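PDB 1OG6: oxidoreductase YdhF from Escherichia coli, which probably works as an NADPH-dependent oxidoreductase of the aldo-keto reductase family, with the cofactor bound to an alpha/beta barrel. Local coordinates for residues C[2-7]-C[45-50]; C[19-24]-C[62-67]; C[228-233]-C[243-248]. All coordinates share one frame; numbering follows the deposited sequence.

Contact 1. Residues C[2-7]-C[45-50]; sequences VQRITI and GVTTVD. With NAP (NADP nicotinamide-adenine-dinucleotide phosphate), chain F.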
loop_
_atom_site.group_PDB
_atom_site.type_symbol
_atom_site.label_atom_id
_atom_site.label_comp_id
_atom_site.label_asym_id
_atom_site.label_seq_id
_atom_site.Cartn_x
_atom_site.Cartn_y
_atom_site.Cartn_z
ATOM N N VAL C 2 16.557 -30.627 11.380
ATOM C CA VAL C 2 16.139 -29.324 10.851
ATOM C C VAL C 2 16.566 -28.165 11.752
ATOM O O VAL C 2 16.237 -28.110 12.942
ATOM C CB VAL C 2 14.607 -29.232 10.611
ATOM C CG1 VAL C 2 14.097 -30.526 10.022
ATOM C CG2 VAL C 2 13.890 -28.888 11.882
ATOM N N GLN C 3 17.314 -27.246 11.151
ATOM C CA GLN C 3 17.833 -26.076 11.830
ATOM C C GLN C 3 16.766 -25.428 12.700
ATOM O O GLN C 3 15.579 -25.693 12.543
ATOM C CB GLN C 3 18.352 -25.077 10.793
ATOM C CG GLN C 3 19.080 -23.886 11.387
ATOM C CD GLN C 3 20.228 -24.305 12.285
ATOM O OE1 GLN C 3 21.118 -25.049 11.868
ATOM N NE2 GLN C 3 20.214 -23.827 13.527
ATOM N N ARG C 4 17.207 -24.591 13.627
ATOM C CA ARG C 4 16.307 -23.886 14.520
ATOM C C ARG C 4 16.296 -22.443 14.045
ATOM O O ARG C 4 17.274 -21.983 13.464
ATOM C CB ARG C 4 16.836 -23.962 15.944
ATOM C CG ARG C 4 17.217 -25.365 16.372
ATOM C CD ARG C 4 16.307 -25.869 17.479
ATOM N NE ARG C 4 14.938 -26.084 17.023
ATOM C CZ ARG C 4 13.866 -25.762 17.733
ATOM N NH1 ARG C 4 14.010 -25.208 18.923
ATOM N NH2 ARG C 4 12.656 -25.990 17.252
ATOM N N ILE C 5 15.209 -21.722 14.286
ATOM C CA ILE C 5 15.138 -20.338 13.842
ATOM C C ILE C 5 14.231 -19.451 14.690
ATOM O O ILE C 5 13.028 -19.676 14.765
ATOM C CB ILE C 5 14.678 -20.274 12.370
ATOM C CG1 ILE C 5 14.626 -18.822 11.901
ATOM C CG2 ILE C 5 13.325 -20.945 12.210
ATOM C CD1 ILE C 5 14.371 -18.669 10.409
ATOM N N THR C 6 14.817 -18.446 15.336
ATOM C CA THR C 6 14.051 -17.514 16.159
ATOM C C THR C 6 13.189 -16.709 15.194
ATOM O O THR C 6 13.699 -15.893 14.434
ATOM C CB THR C 6 14.989 -16.567 16.937
ATOM O OG1 THR C 6 15.688 -17.307 17.945
ATOM C CG2 THR C 6 14.208 -15.449 17.593
ATOM N N ILE C 7 11.882 -16.932 15.229
ATOM C CA ILE C 7 10.975 -16.261 14.311
ATOM C C ILE C 7 10.864 -14.734 14.351
ATOM O O ILE C 7 10.658 -14.108 13.320
ATOM C CB ILE C 7 9.574 -16.874 14.415
ATOM C CG1 ILE C 7 9.040 -16.725 15.830
ATOM C CG2 ILE C 7 9.633 -18.341 14.050
ATOM C CD1 ILE C 7 7.639 -17.256 16.000
ATOM N N GLY C 45 13.556 -33.321 13.655
ATOM C CA GLY C 45 13.919 -31.964 13.994
ATOM C C GLY C 45 12.691 -31.085 13.941
ATOM O O GLY C 45 12.739 -29.931 14.362
ATOM N N VAL C 46 11.596 -31.634 13.416
ATOM C CA VAL C 46 10.328 -30.909 13.310
ATOM C C VAL C 46 9.658 -30.889 14.675
ATOM O O VAL C 46 8.940 -31.816 15.035
ATOM C CB VAL C 46 9.366 -31.593 12.334
ATOM C CG1 VAL C 46 8.116 -30.750 12.173
ATOM C CG2 VAL C 46 10.046 -31.813 11.004
ATOM N N THR C 47 9.880 -29.825 15.431
ATOM C CA THR C 47 9.314 -29.739 16.761
ATOM C C THR C 47 8.124 -28.797 16.858
ATOM O O THR C 47 7.325 -28.897 17.790
ATOM C CB THR C 47 10.381 -29.293 17.762
ATOM O OG1 THR C 47 10.923 -28.037 17.344
ATOM C CG2 THR C 47 11.499 -30.325 17.843
ATOM N N THR C 48 8.006 -27.879 15.903
ATOM C CA THR C 48 6.907 -26.928 15.913
ATOM C C THR C 48 5.696 -27.558 15.260
ATOM O O THR C 48 5.789 -28.056 14.145
ATOM C CB THR C 48 7.259 -25.666 15.127
ATOM O OG1 THR C 48 8.575 -25.249 15.483
ATOM C CG2 THR C 48 6.288 -24.547 15.441
ATOM N N VAL C 49 4.564 -27.556 15.954
ATOM C CA VAL C 49 3.347 -28.112 15.386
ATOM C C VAL C 49 2.310 -27.004 15.248
ATOM O O VAL C 49 2.127 -26.185 16.150
ATOM C CB VAL C 49 2.773 -29.263 16.240
ATOM C CG1 VAL C 49 3.820 -30.352 16.407
ATOM C CG2 VAL C 49 2.294 -28.734 17.572
ATOM N N ASP C 50 1.644 -26.986 14.097
ATOM C CA ASP C 50 0.637 -25.986 13.785
ATOM C C ASP C 50 -0.774 -26.498 14.046
ATOM O O ASP C 50 -1.109 -27.622 13.685
ATOM C CB ASP C 50 0.772 -25.583 12.321
ATOM C CG ASP C 50 -0.048 -24.371 11.976
ATOM O OD1 ASP C 50 0.248 -23.287 12.520
ATOM O OD2 ASP C 50 -0.987 -24.505 11.161
HETATM P PA NAP F . 0.227 -28.420 1.563
HETATM O O1A NAP F . 0.010 -27.850 0.292
HETATM O O2A NAP F . 1.564 -28.548 2.263
HETATM O O5B NAP F . -0.375 -29.908 1.595
HETATM C C5B NAP F . -0.063 -30.773 0.483
HETATM C C4B NAP F . -1.265 -31.776 0.423
HETATM O O4B NAP F . -0.919 -32.614 -0.746
HETATM C C3B NAP F . -1.342 -32.787 1.596
HETATM O O3B NAP F . -2.724 -32.886 1.922
HETATM C C2B NAP F . -0.807 -34.111 1.085
HETATM O O2B NAP F . -1.606 -35.232 1.455
HETATM C C1B NAP F . -0.770 -33.978 -0.466
HETATM N N9A NAP F . 0.499 -34.468 -0.982
HETATM C C8A NAP F . 1.798 -34.302 -0.538
HETATM N N7A NAP F . 2.709 -34.907 -1.277
HETATM C C5A NAP F . 1.951 -35.509 -2.274
HETATM C C6A NAP F . 2.358 -36.301 -3.363
HETATM N N6A NAP F . 3.617 -36.658 -3.683
HETATM N N1A NAP F . 1.348 -36.780 -4.218
HETATM N N3A NAP F . -0.432 -35.695 -2.920
HETATM C C4A NAP F . 0.581 -35.237 -2.091
HETATM O O3 NAP F . -0.680 -27.645 2.612
HETATM P PN NAP F . -2.117 -27.935 3.188
HETATM O O1N NAP F . -3.289 -27.137 2.811
HETATM O O2N NAP F . -2.039 -28.736 4.448
HETATM O O5D NAP F . -1.869 -26.591 4.063
HETATM C C5D NAP F . -0.596 -26.275 4.751
HETATM C C4D NAP F . -0.782 -26.151 6.255
HETATM O O4D NAP F . -1.020 -24.786 6.689
HETATM C C3D NAP F . -1.899 -27.024 6.934
HETATM O O3D NAP F . -1.373 -28.245 7.465
HETATM O O2D NAP F . -2.167 -26.436 9.341
HETATM C C1D NAP F . -2.106 -24.730 7.665
HETATM N N1N NAP F . -3.187 -23.814 7.138
HETATM C C2N NAP F . -3.293 -22.468 7.576
HETATM C C3N NAP F . -4.327 -21.675 7.079
HETATM C C7N NAP F . -4.438 -20.220 7.556
HETATM O O7N NAP F . -5.349 -19.577 7.103
HETATM N N7N NAP F . -3.586 -19.714 8.407
HETATM C C4N NAP F . -5.305 -22.203 6.120
HETATM C C5N NAP F . -5.165 -23.558 5.700
HETATM C C6N NAP F . -4.114 -24.385 6.196
HETATM P P2B NAP F . -1.006 -36.682 1.852
HETATM O O1X NAP F . -0.193 -37.058 3.086
HETATM O O2X NAP F . -1.805 -37.732 1.115
HETATM O O3X NAP F . -2.067 -36.516 2.918
#
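Val2 lays its CG2 methyl over the peptide link between Gly45 and Val46, while its CG1 faces CG2 of Val46 at 4.4 Å. This patch lies at the N-terminal end of the alpha/beta (TIM) barrel of an aldo-keto reductase, away from the cofactor, where strand 4-6 pairs antiparallel with strand 13-20, the neighbour that also runs parallel to strand 48-50. Segments 2-7 and 45-50 therefore meet beside a shared partner, and the main chains come nearest at Val2 and Gly45, with CA atoms 4.7 Å apart. Gly45 leaves the preceding helix with positive phi (133°), a conformation that calls for glycine, and a CB here would also run into the backbone N of Val2. Valines suit this buried spot, where both Val2 and Val46 also rest on Val273 of helix 266-274. Farther along, the bent chain of Arg4 swings its guanidinium toward Thr47, the arginine lying crosswise to the threonine. NH2 of Arg4 lies close to OG1 of Thr47, but at a poor angle for a bond; Arg4 forms salt bridges with Glu13 and Glu79 instead, and the Thr47 hydroxyl is hydrogen-bonded to Glu79, so one carboxylate ties both together. At the far end of strand 48-50, OD2 of Asp50 is in a salt bridge with Lys83 and also accepts a hydrogen bond from the cofactor ribose hydroxyl O2D at 2.9 Å.

Contact 2. Residues C[19-24]-C[62-67]; sequences MGYWRL and AAFGEA. With NAP (NADP nicotinamide-adenine-dinucleotide phosphate), chain F.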
loop_
_atom_site.group_PDB
_atom_site.type_symbol
_atom_site.label_atom_id
_atom_site.label_comp_id
_atom_site.label_asym_id
_atom_site.label_seq_id
_atom_site.Cartn_x
_atom_site.Cartn_y
_atom_site.Cartn_z
ATOM N N MET C 19 5.144 -28.647 11.487
ATOM C CA MET C 19 4.266 -29.759 11.139
ATOM C C MET C 19 2.817 -29.313 11.343
ATOM O O MET C 19 2.430 -28.948 12.445
ATOM C CB MET C 19 4.578 -30.961 12.022
ATOM C CG MET C 19 4.710 -32.267 11.268
ATOM S SD MET C 19 3.226 -32.654 10.337
ATOM C CE MET C 19 3.824 -33.798 9.169
ATOM N N GLY C 20 2.011 -29.344 10.287
ATOM C CA GLY C 20 0.636 -28.893 10.412
ATOM C C GLY C 20 -0.414 -29.972 10.556
ATOM O O GLY C 20 -0.458 -30.924 9.776
ATOM N N TYR C 21 -1.280 -29.807 11.550
ATOM C CA TYR C 21 -2.338 -30.774 11.808
ATOM C C TYR C 21 -3.735 -30.287 11.421
ATOM O O TYR C 21 -4.643 -30.254 12.250
ATOM C CB TYR C 21 -2.320 -31.188 13.288
ATOM C CG TYR C 21 -1.080 -31.963 13.674
ATOM C CD1 TYR C 21 0.078 -31.308 14.085
ATOM C CD2 TYR C 21 -1.036 -33.354 13.546
ATOM C CE1 TYR C 21 1.248 -32.019 14.350
ATOM C CE2 TYR C 21 0.129 -34.068 13.805
ATOM C CZ TYR C 21 1.262 -33.395 14.201
ATOM O OH TYR C 21 2.423 -34.090 14.419
ATOM N N TRP C 22 -3.907 -29.919 10.156
ATOM C CA TRP C 22 -5.201 -29.449 9.668
ATOM C C TRP C 22 -6.036 -30.622 9.162
ATOM O O TRP C 22 -7.232 -30.708 9.435
ATOM C CB TRP C 22 -5.003 -28.410 8.554
ATOM C CG TRP C 22 -6.285 -27.902 7.934
ATOM C CD1 TRP C 22 -7.493 -27.730 8.558
ATOM C CD2 TRP C 22 -6.472 -27.457 6.578
ATOM N NE1 TRP C 22 -8.414 -27.207 7.677
ATOM C CE2 TRP C 22 -7.815 -27.029 6.457
ATOM C CE3 TRP C 22 -5.634 -27.376 5.453
ATOM C CZ2 TRP C 22 -8.338 -26.526 5.257
ATOM C CZ3 TRP C 22 -6.157 -26.873 4.256
ATOM C CH2 TRP C 22 -7.496 -26.456 4.173
ATOM N N ARG C 23 -5.404 -31.533 8.434
ATOM C CA ARG C 23 -6.122 -32.682 7.915
ATOM C C ARG C 23 -6.106 -33.835 8.899
ATOM O O ARG C 23 -6.549 -34.933 8.576
ATOM C CB ARG C 23 -5.517 -33.144 6.589
ATOM C CG ARG C 23 -5.640 -32.137 5.466
ATOM C CD ARG C 23 -4.443 -31.202 5.409
ATOM N NE ARG C 23 -4.593 -30.185 4.368
ATOM C CZ ARG C 23 -4.911 -30.441 3.099
ATOM N NH1 ARG C 23 -5.023 -29.448 2.227
ATOM N NH2 ARG C 23 -5.125 -31.689 2.698
ATOM N N LEU C 24 -5.609 -33.579 10.105
ATOM C CA LEU C 24 -5.515 -34.611 11.136
ATOM C C LEU C 24 -6.702 -35.557 11.161
ATOM O O LEU C 24 -6.533 -36.772 11.222
ATOM C CB LEU C 24 -5.343 -33.982 12.519
ATOM C CG LEU C 24 -5.309 -34.969 13.687
ATOM C CD1 LEU C 24 -4.265 -36.043 13.441
ATOM C CD2 LEU C 24 -5.019 -34.212 14.974
ATOM N N ALA C 62 -8.479 -31.200 20.076
ATOM C CA ALA C 62 -8.916 -32.204 21.032
ATOM C C ALA C 62 -8.316 -33.575 20.706
ATOM O O ALA C 62 -7.772 -34.252 21.580
ATOM C CB ALA C 62 -10.432 -32.276 21.023
ATOM N N ALA C 63 -8.417 -33.977 19.446
ATOM C CA ALA C 63 -7.889 -35.257 19.014
ATOM C C ALA C 63 -6.410 -35.378 19.341
ATOM O O ALA C 63 -5.954 -36.441 19.759
ATOM C CB ALA C 63 -8.103 -35.422 17.528
ATOM N N PHE C 64 -5.673 -34.284 19.141
ATOM C CA PHE C 64 -4.224 -34.218 19.387
ATOM C C PHE C 64 -3.892 -34.225 20.885
ATOM O O PHE C 64 -2.845 -34.727 21.301
ATOM C CB PHE C 64 -3.665 -32.946 18.745
ATOM C CG PHE C 64 -2.162 -32.809 18.829
ATOM C CD1 PHE C 64 -1.331 -33.537 17.985
ATOM C CD2 PHE C 64 -1.583 -31.881 19.691
ATOM C CE1 PHE C 64 0.052 -33.333 17.994
ATOM C CE2 PHE C 64 -0.202 -31.673 19.706
ATOM C CZ PHE C 64 0.614 -32.399 18.854
ATOM N N GLY C 65 -4.789 -33.659 21.685
ATOM C CA GLY C 65 -4.584 -33.616 23.119
ATOM C C GLY C 65 -4.681 -34.985 23.759
ATOM O O GLY C 65 -4.233 -35.180 24.881
ATOM N N GLU C 66 -5.273 -35.937 23.047
ATOM C CA GLU C 66 -5.410 -37.294 23.561
ATOM C C GLU C 66 -4.074 -38.006 23.436
ATOM O O GLU C 66 -3.771 -38.926 24.197
ATOM C CB GLU C 66 -6.468 -38.062 22.768
ATOM C CG GLU C 66 -7.853 -37.413 22.760
ATOM C CD GLU C 66 -8.480 -37.309 24.148
ATOM O OE1 GLU C 66 -8.642 -38.359 24.814
ATOM O OE2 GLU C 66 -8.815 -36.174 24.566
ATOM N N ALA C 67 -3.285 -37.563 22.459
ATOM C CA ALA C 67 -1.964 -38.118 22.191
ATOM C C ALA C 67 -0.980 -37.667 23.262
ATOM O O ALA C 67 -0.200 -38.470 23.777
ATOM C CB ALA C 67 -1.485 -37.668 20.828
HETATM P PA NAP F . 0.227 -28.420 1.563
HETATM O O1A NAP F . 0.010 -27.850 0.292
HETATM O O2A NAP F . 1.564 -28.548 2.263
HETATM O O5B NAP F . -0.375 -29.908 1.595
HETATM C C5B NAP F . -0.063 -30.773 0.483
HETATM C C4B NAP F . -1.265 -31.776 0.423
HETATM O O4B NAP F . -0.919 -32.614 -0.746
HETATM C C3B NAP F . -1.342 -32.787 1.596
HETATM O O3B NAP F . -2.724 -32.886 1.922
HETATM C C2B NAP F . -0.807 -34.111 1.085
HETATM O O2B NAP F . -1.606 -35.232 1.455
HETATM C C1B NAP F . -0.770 -33.978 -0.466
HETATM N N9A NAP F . 0.499 -34.468 -0.982
HETATM C C8A NAP F . 1.798 -34.302 -0.538
HETATM N N7A NAP F . 2.709 -34.907 -1.277
HETATM C C5A NAP F . 1.951 -35.509 -2.274
HETATM C C6A NAP F . 2.358 -36.301 -3.363
HETATM N N6A NAP F . 3.617 -36.658 -3.683
HETATM N N1A NAP F . 1.348 -36.780 -4.218
HETATM N N3A NAP F . -0.432 -35.695 -2.920
HETATM C C4A NAP F . 0.581 -35.237 -2.091
HETATM O O3 NAP F . -0.680 -27.645 2.612
HETATM P PN NAP F . -2.117 -27.935 3.188
HETATM O O1N NAP F . -3.289 -27.137 2.811
HETATM O O2N NAP F . -2.039 -28.736 4.448
HETATM O O5D NAP F . -1.869 -26.591 4.063
HETATM C C5D NAP F . -0.596 -26.275 4.751
HETATM C C4D NAP F . -0.782 -26.151 6.255
HETATM O O4D NAP F . -1.020 -24.786 6.689
HETATM C C3D NAP F . -1.899 -27.024 6.934
HETATM O O3D NAP F . -1.373 -28.245 7.465
HETATM O O2D NAP F . -2.167 -26.436 9.341
HETATM C C1D NAP F . -2.106 -24.730 7.665
HETATM N N1N NAP F . -3.187 -23.814 7.138
HETATM C C2N NAP F . -3.293 -22.468 7.576
HETATM C C3N NAP F . -4.327 -21.675 7.079
HETATM C C7N NAP F . -4.438 -20.220 7.556
HETATM O O7N NAP F . -5.349 -19.577 7.103
HETATM N N7N NAP F . -3.586 -19.714 8.407
HETATM C C4N NAP F . -5.305 -22.203 6.120
HETATM C C5N NAP F . -5.165 -23.558 5.700
HETATM C C6N NAP F . -4.114 -24.385 6.196
HETATM P P2B NAP F . -1.006 -36.682 1.852
HETATM O O1X NAP F . -0.193 -37.058 3.086
HETATM O O2X NAP F . -1.805 -37.732 1.115
HETATM O O3X NAP F . -2.067 -36.516 2.918
#
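The ring of Tyr21 meets that of Phe64 obliquely, with centroids 5.0 Å apart and planes inclined at 44°. CE1 of Phe64 sits over one face of the tyrosine, displaced toward the rim, and comes 4.0 Å from CZ of Tyr21. Phe64 reaches out from its helix with CG anti to the backbone N (chi1 -175°), which carries the ring to the tyrosine; flat, bulky rings suit this buried seam. CD2 of Leu24 fills in beside it, 4.2 Å from both CB of Phe64 and CB of Ala63; the contact opens toward solvent at Ala63, which is partly exposed. Alanine is short enough there to let the leucine branch approach. The other side of segment 19-24 serves NADPH. The indole of Trp22, whose ring also meets that of Tyr55, the probable proton donor, has C6N of the nicotinamide over one face, 3.4 Å above its plane. Arg23 grips the pyrophosphate: NH1 donates a hydrogen bond to O1N of the cofactor at 2.9 Å, while NE lies equally close to O2N. A leucine in place of Arg23 would probably leave the nicotinamide-side phosphate without this positive mate and its hydrogen bond to O1N. Gly20 fits because a CB would collide with ribose oxygen O3D. The contact thus joins the end of barrel strand 13-20 and its following loop to helix 60-69, with Phe64 also resting on Ile38 of helix 31-42 and His51, just beyond strand 48-50, meeting both aromatic rings.

Contact 3. Residues C[228-233]-C[243-248]; sequences DELAVV and EQVVNA. With NAP (NADP nicotinamide-adenine-dinucleotide phosphate), chain F.
Helices 228-233 and 243-248 cross at a right angle (90°), their axes 9.2 Å apart at closest approach, and the backbones come nearest at Leu230 and Val245, whose CA atoms are 6.4 Å apart. Leu230 carries most of the contact from its helix. With CG anti to its own carbonyl carbon (chi1 -71°), it extends both methyls to the facing helix like the two prongs of a fork: CD2 lies 3.6 Å from CG1 of Val245, and CD1 lies 3.5 Å from CG2 of Val246. Leu230 and Val245 point past one another from facing helices, so they meet along their flanks. One turn further on, Val233 adds its CG1, which touches CG1 of Val245 at 4.0 Å. That single methyl of Val245 is therefore shared by Leu230 and Val233, while its CG2 turns to the backbone carbonyl oxygen of Leu230. Branched aliphatic residues suit this place because all four touching residues are buried and their methyls fill the interface without bringing in side-chain polar atoms that would need partners. The packing continues beyond the pair: Leu230 and Val233 rest on helix 282-293, Val245 meets Met280, and Val246 reaches Leu217 of the cofactor-binding segment and Pro185. Glu243 points away from the other helix, and its extended chain brings OE1 to the adenine amino group N6A, 2.6 Å away, in a weak hydrogen bond; a carboxylate suits an amino donor. Two consecutive helices thus pack crosswise on the outside of the alpha/beta barrel, and the second of them borders the adenine end of the NADPH site of this aldo-keto reductase.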
loop_
_atom_site.group_PDB
_atom_site.type_symbol
_atom_site.label_atom_id
_atom_site.label_comp_id
_atom_site.label_asym_id
_atom_site.label_seq_id
_atom_site.Cartn_x
_atom_site.Cartn_y
_atom_site.Cartn_z
ATOM N N ASP C 228 6.806 -29.771 -15.015
ATOM C CA ASP C 228 7.812 -30.207 -15.970
ATOM C C ASP C 228 9.097 -29.501 -15.619
ATOM O O ASP C 228 10.160 -30.113 -15.600
ATOM C CB ASP C 228 7.400 -29.848 -17.394
ATOM C CG ASP C 228 6.228 -30.667 -17.883
ATOM O OD1 ASP C 228 5.765 -30.418 -19.011
ATOM O OD2 ASP C 228 5.766 -31.565 -17.148
ATOM N N GLU C 229 8.989 -28.207 -15.331
ATOM C CA GLU C 229 10.153 -27.409 -14.973
ATOM C C GLU C 229 10.729 -27.910 -13.668
ATOM O O GLU C 229 11.937 -28.094 -13.541
ATOM C CB GLU C 229 9.774 -25.944 -14.834
ATOM C CG GLU C 229 10.956 -25.063 -14.570
ATOM C CD GLU C 229 12.093 -25.328 -15.536
ATOM O OE1 GLU C 229 11.901 -25.173 -16.760
ATOM O OE2 GLU C 229 13.190 -25.696 -15.070
ATOM N N LEU C 230 9.860 -28.139 -12.694
ATOM C CA LEU C 230 10.305 -28.642 -11.409
ATOM C C LEU C 230 11.062 -29.949 -11.581
ATOM O O LEU C 230 12.104 -30.145 -10.970
ATOM C CB LEU C 230 9.116 -28.849 -10.481
ATOM C CG LEU C 230 8.473 -27.561 -9.976
ATOM C CD1 LEU C 230 7.281 -27.902 -9.118
ATOM C CD2 LEU C 230 9.476 -26.761 -9.179
ATOM N N ALA C 231 10.547 -30.842 -12.417
ATOM C CA ALA C 231 11.211 -32.122 -12.643
ATOM C C ALA C 231 12.609 -31.912 -13.206
ATOM O O ALA C 231 13.548 -32.599 -12.805
ATOM C CB ALA C 231 10.403 -32.970 -13.586
ATOM N N VAL C 232 12.741 -30.966 -14.141
ATOM C CA VAL C 232 14.034 -30.661 -14.745
ATOM C C VAL C 232 14.984 -30.231 -13.651
ATOM O O VAL C 232 16.015 -30.873 -13.424
ATOM C CB VAL C 232 13.945 -29.512 -15.749
ATOM C CG1 VAL C 232 15.326 -29.104 -16.187
ATOM C CG2 VAL C 232 13.134 -29.930 -16.940
ATOM N N VAL C 233 14.639 -29.142 -12.967
ATOM C CA VAL C 233 15.488 -28.643 -11.893
ATOM C C VAL C 233 15.783 -29.751 -10.877
ATOM O O VAL C 233 16.895 -29.847 -10.364
ATOM C CB VAL C 233 14.836 -27.438 -11.166
ATOM C CG1 VAL C 233 15.708 -26.997 -10.017
ATOM C CG2 VAL C 233 14.651 -26.283 -12.127
ATOM N N GLU C 243 8.329 -31.846 -5.110
ATOM C CA GLU C 243 7.848 -31.257 -3.870
ATOM C C GLU C 243 9.001 -30.638 -3.107
ATOM O O GLU C 243 8.840 -29.594 -2.493
ATOM C CB GLU C 243 7.196 -32.342 -3.031
ATOM C CG GLU C 243 6.484 -33.344 -3.906
ATOM C CD GLU C 243 6.343 -34.708 -3.271
ATOM O OE1 GLU C 243 6.003 -35.662 -4.008
ATOM O OE2 GLU C 243 6.562 -34.829 -2.043
ATOM N N GLN C 244 10.163 -31.291 -3.144
ATOM C CA GLN C 244 11.351 -30.796 -2.454
ATOM C C GLN C 244 11.882 -29.569 -3.155
ATOM O O GLN C 244 12.441 -28.682 -2.513
ATOM C CB GLN C 244 12.460 -31.835 -2.442
ATOM C CG GLN C 244 12.235 -33.001 -1.536
ATOM C CD GLN C 244 13.406 -33.962 -1.571
ATOM O OE1 GLN C 244 14.504 -33.638 -1.116
ATOM N NE2 GLN C 244 13.182 -35.150 -2.128
ATOM N N VAL C 245 11.738 -29.537 -4.479
ATOM C CA VAL C 245 12.199 -28.395 -5.259
ATOM C C VAL C 245 11.324 -27.196 -4.879
ATOM O O VAL C 245 11.799 -26.065 -4.798
ATOM C CB VAL C 245 12.095 -28.681 -6.771
ATOM C CG1 VAL C 245 12.632 -27.525 -7.558
ATOM C CG2 VAL C 245 12.873 -29.919 -7.110
ATOM N N VAL C 246 10.046 -27.456 -4.621
ATOM C CA VAL C 246 9.127 -26.406 -4.228
ATOM C C VAL C 246 9.449 -25.970 -2.804
ATOM O O VAL C 246 9.633 -24.790 -2.541
ATOM C CB VAL C 246 7.676 -26.894 -4.282
ATOM C CG1 VAL C 246 6.735 -25.756 -4.014
ATOM C CG2 VAL C 246 7.385 -27.486 -5.632
ATOM N N ASN C 247 9.524 -26.922 -1.879
ATOM C CA ASN C 247 9.830 -26.599 -0.490
ATOM C C ASN C 247 11.173 -25.865 -0.403
ATOM O O ASN C 247 11.547 -25.378 0.648
ATOM C CB ASN C 247 9.848 -27.883 0.380
ATOM C CG ASN C 247 8.496 -28.156 1.098
ATOM O OD1 ASN C 247 8.075 -29.305 1.274
ATOM N ND2 ASN C 247 7.834 -27.091 1.524
ATOM N N ALA C 248 11.902 -25.776 -1.511
ATOM C CA ALA C 248 13.199 -25.088 -1.517
ATOM C C ALA C 248 13.031 -23.731 -2.181
ATOM O O ALA C 248 13.616 -22.733 -1.750
ATOM C CB ALA C 248 14.241 -25.915 -2.269
HETATM P PA NAP F . 0.227 -28.420 1.563
HETATM O O1A NAP F . 0.010 -27.850 0.292
HETATM O O2A NAP F . 1.564 -28.548 2.263
HETATM O O5B NAP F . -0.375 -29.908 1.595
HETATM C C5B NAP F . -0.063 -30.773 0.483
HETATM C C4B NAP F . -1.265 -31.776 0.423
HETATM O O4B NAP F . -0.919 -32.614 -0.746
HETATM C C3B NAP F . -1.342 -32.787 1.596
HETATM O O3B NAP F . -2.724 -32.886 1.922
HETATM C C2B NAP F . -0.807 -34.111 1.085
HETATM O O2B NAP F . -1.606 -35.232 1.455
HETATM C C1B NAP F . -0.770 -33.978 -0.466
HETATM N N9A NAP F . 0.499 -34.468 -0.982
HETATM C C8A NAP F . 1.798 -34.302 -0.538
HETATM N N7A NAP F . 2.709 -34.907 -1.277
HETATM C C5A NAP F . 1.951 -35.509 -2.274
HETATM C C6A NAP F . 2.358 -36.301 -3.363
HETATM N N6A NAP F . 3.617 -36.658 -3.683
HETATM N N1A NAP F . 1.348 -36.780 -4.218
HETATM N N3A NAP F . -0.432 -35.695 -2.920
HETATM C C4A NAP F . 0.581 -35.237 -2.091
HETATM O O3 NAP F . -0.680 -27.645 2.612
HETATM P PN NAP F . -2.117 -27.935 3.188
HETATM O O1N NAP F . -3.289 -27.137 2.811
HETATM O O2N NAP F . -2.039 -28.736 4.448
HETATM O O5D NAP F . -1.869 -26.591 4.063
HETATM C C5D NAP F . -0.596 -26.275 4.751
HETATM C C4D NAP F . -0.782 -26.151 6.255
HETATM O O4D NAP F . -1.020 -24.786 6.689
HETATM C C3D NAP F . -1.899 -27.024 6.934
HETATM O O3D NAP F . -1.373 -28.245 7.465
HETATM O O2D NAP F . -2.167 -26.436 9.341
HETATM C C1D NAP F . -2.106 -24.730 7.665
HETATM N N1N NAP F . -3.187 -23.814 7.138
HETATM C C2N NAP F . -3.293 -22.468 7.576
HETATM C C3N NAP F . -4.327 -21.675 7.079
HETATM C C7N NAP F . -4.438 -20.220 7.556
HETATM O O7N NAP F . -5.349 -19.577 7.103
HETATM N N7N NAP F . -3.586 -19.714 8.407
HETATM C C4N NAP F . -5.305 -22.203 6.120
HETATM C C5N NAP F . -5.165 -23.558 5.700
HETATM C C6N NAP F . -4.114 -24.385 6.196
HETATM P P2B NAP F . -1.006 -36.682 1.852
HETATM O O1X NAP F . -0.193 -37.058 3.086
HETATM O O2X NAP F . -1.805 -37.732 1.115
HETATM O O3X NAP F . -2.067 -36.516 2.918
#

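How the contacts relate
All three contacts are largely buried, but at different depths. Contact 1 lies about 11 Å from the chain centre and contact 3 about 21 Å, with contact 2 between. Contacts 1 and 2 share the barrel sheet: strand 13-20 runs beside strand 48-50, and backbone bonds join Met19 to Thr48 and Asp50. Contact 3 comes later in the chain and touches neither, its nearest atoms about 10 Å from each. Chemistry follows position: valine and glycine beside a charged cluster in contact 1, aromatic rings in contact 2, purely aliphatic helix packing in contact 3. The cofactor unites them, meeting them at nicotinamide ribose, nicotinamide with pyrophosphate, and adenine.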